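Local coordinates for protein aspartate carbamoyltransferase (Leishmania major, PDB 7K46) that probably catalyses the transfer of a carbamoyl group from carbamoyl phosphate to aspartate, an early step of pyrimidine biosynthesis, at residues Gly51-Pro56 against Ser79-Lys84. Numbering follows the deposited sequence.
Sequences GRVMTP and SVVNFK
M54 and V80 pair in parallel register, as do V53 and S79, closing a beta-alpha-beta unit in the carbamoyl phosphate-binding domain: helix 63-74 connects strand 53-58 to 79-80, an edge strand of the domain's parallel sheet within this chain. Three nearly straight backbone hydrogen bonds make the ladder. S79 N donates to R52 O (2.8 Å), M54 N to S79 O, and V81 N to M54 O (2.9 Å). M54 thus bonds on either side of its own CA to S79 and V81, the residues flanking V80, as parallel pairing requires. P56 has no N-H to continue the pattern; instead its CD rests 3.3 Å from V81 O, and water takes over, accepting from F83 N and donating to P56 O. A second water links G51 N to S79 OG.

Beta-branched residues (V53, T55, V80, V81) suit the extended backbone and cover both faces. On one, V53 CG1 meets V81 CG2 at 3.8 Å, the two side chains crossing obliquely, and Y106 packs on both. On the other, M54 and V80 pack against helix 63-74, M54 on M73 and V80 on C70 and M74; the puckered ring of P56 crosses V80 at about a right angle, its CD 3.9 Å from V80 CG1.

T55 serves two chemistries. Its OG1 hydrogen-bonds to S107 and Y106, while CG2, anti to the backbone N (chi1 -59° places OG1 beside that N), lies 3.6 Å from F83 CB and 3.4 Å from V81 O.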
loop_
_atom_site.group_PDB
_atom_site.type_symbol
_atom_site.label_atom_id
_atom_site.label_comp_id
_atom_site.label_asym_id
_atom_site.label_seq_id
_atom_site.Cartn_x
_atom_site.Cartn_y
_atom_site.Cartn_z
ATOM N N GLY A 51 8.191 -13.499 -6.467
ATOM C CA GLY A 51 8.128 -12.976 -7.815
ATOM C C GLY A 51 6.761 -13.005 -8.473
ATOM O O GLY A 51 6.649 -12.587 -9.632
ATOM N N ARG A 52 5.724 -13.492 -7.791
ATOM C CA ARG A 52 4.364 -13.445 -8.308
ATOM C C ARG A 52 3.621 -12.272 -7.675
ATOM O O ARG A 52 3.856 -11.922 -6.518
ATOM C CB ARG A 52 3.609 -14.750 -8.027
ATOM C CG ARG A 52 4.390 -16.016 -8.381
ATOM C CD ARG A 52 4.856 -16.045 -9.839
ATOM N NE ARG A 52 5.871 -17.084 -10.015
ATOM C CZ ARG A 52 6.931 -16.997 -10.809
ATOM N NH1 ARG A 52 7.132 -15.943 -11.585
ATOM N NH2 ARG A 52 7.814 -17.995 -10.824
ATOM N N VAL A 53 2.709 -11.675 -8.440
ATOM C CA VAL A 53 2.084 -10.405 -8.078
ATOM C C VAL A 53 0.575 -10.588 -7.964
ATOM O O VAL A 53 -0.065 -11.095 -8.890
ATOM C CB VAL A 53 2.411 -9.316 -9.115
ATOM C CG1 VAL A 53 1.522 -8.070 -8.898
ATOM C CG2 VAL A 53 3.893 -8.962 -9.046
ATOM N N MET A 54 0.015 -10.147 -6.840
ATOM C CA MET A 54 -1.422 -10.035 -6.647
ATOM C C MET A 54 -1.808 -8.565 -6.753
ATOM O O MET A 54 -1.145 -7.708 -6.150
ATOM C CB MET A 54 -1.827 -10.573 -5.266
ATOM C CG MET A 54 -3.232 -10.116 -4.791
ATOM S SD MET A 54 -3.563 -10.545 -3.056
ATOM C CE MET A 54 -3.817 -12.314 -3.203
ATOM N N THR A 55 -2.881 -8.269 -7.490
ATOM C CA THR A 55 -3.499 -6.944 -7.407
ATOM C C THR A 55 -4.921 -7.074 -6.883
ATOM O O THR A 55 -5.776 -7.680 -7.558
ATOM C CB THR A 55 -3.525 -6.206 -8.752
ATOM O OG1 THR A 55 -2.194 -6.039 -9.245
ATOM C CG2 THR A 55 -4.146 -4.821 -8.562
ATOM N N PRO A 56 -5.237 -6.497 -5.727
ATOM C CA PRO A 56 -6.640 -6.380 -5.317
ATOM C C PRO A 56 -7.290 -5.165 -5.954
ATOM O O PRO A 56 -6.675 -4.100 -6.089
ATOM C CB PRO A 56 -6.554 -6.215 -3.788
ATOM C CG PRO A 56 -5.061 -6.370 -3.442
ATOM C CD PRO A 56 -4.325 -6.001 -4.688
ATOM N N SER A 79 4.142 -10.970 -3.872
ATOM C CA SER A 79 4.090 -9.512 -3.836
ATOM C C SER A 79 2.658 -9.036 -4.032
ATOM O O SER A 79 1.849 -9.719 -4.661
ATOM C CB SER A 79 4.966 -8.906 -4.942
ATOM O OG SER A 79 6.326 -9.264 -4.764
ATOM N N VAL A 80 2.355 -7.847 -3.516
ATOM C CA VAL A 80 1.036 -7.242 -3.687
ATOM C C VAL A 80 1.195 -5.822 -4.207
ATOM O O VAL A 80 1.934 -5.018 -3.626
ATOM C CB VAL A 80 0.236 -7.222 -2.371
ATOM C CG1 VAL A 80 -1.125 -6.549 -2.600
ATOM C CG2 VAL A 80 0.076 -8.640 -1.839
ATOM N N VAL A 81 0.474 -5.504 -5.277
ATOM C CA VAL A 81 0.449 -4.165 -5.853
ATOM C C VAL A 81 -0.955 -3.605 -5.665
ATOM O O VAL A 81 -1.933 -4.242 -6.071
ATOM C CB VAL A 81 0.827 -4.191 -7.345
ATOM C CG1 VAL A 81 0.605 -2.805 -7.983
ATOM C CG2 VAL A 81 2.285 -4.652 -7.520
ATOM N N ASN A 82 -1.054 -2.423 -5.061
ATOM C CA ASN A 82 -2.344 -1.762 -4.896
ATOM C C ASN A 82 -2.787 -1.122 -6.206
ATOM O O ASN A 82 -1.966 -0.724 -7.034
ATOM C CB ASN A 82 -2.270 -0.683 -3.814
ATOM C CG ASN A 82 -1.520 -1.140 -2.582
ATOM O OD1 ASN A 82 -1.817 -2.191 -2.011
ATOM N ND2 ASN A 82 -0.531 -0.350 -2.167
ATOM N N PHE A 83 -4.102 -1.007 -6.386
ATOM C CA PHE A 83 -4.654 -0.314 -7.550
ATOM C C PHE A 83 -5.890 0.446 -7.080
ATOM O O PHE A 83 -6.950 -0.152 -6.880
ATOM C CB PHE A 83 -4.994 -1.290 -8.667
ATOM C CG PHE A 83 -5.217 -0.636 -9.996
ATOM C CD1 PHE A 83 -6.430 -0.016 -10.290
ATOM C CD2 PHE A 83 -4.220 -0.647 -10.964
ATOM C CE1 PHE A 83 -6.640 0.580 -11.519
ATOM C CE2 PHE A 83 -4.424 -0.054 -12.200
ATOM C CZ PHE A 83 -5.633 0.563 -12.479
ATOM N N LYS A 84 -5.746 1.756 -6.908
ATOM C CA LYS A 84 -6.848 2.591 -6.447
ATOM C C LYS A 84 -7.898 2.716 -7.541
ATOM O O LYS A 84 -7.589 3.124 -8.668
ATOM C CB LYS A 84 -6.336 3.973 -6.048
HETATM O O HOH W 1 7.560 -11.588 -4.352
HETATM O O HOH W 2 -5.651 -2.285 -4.382
#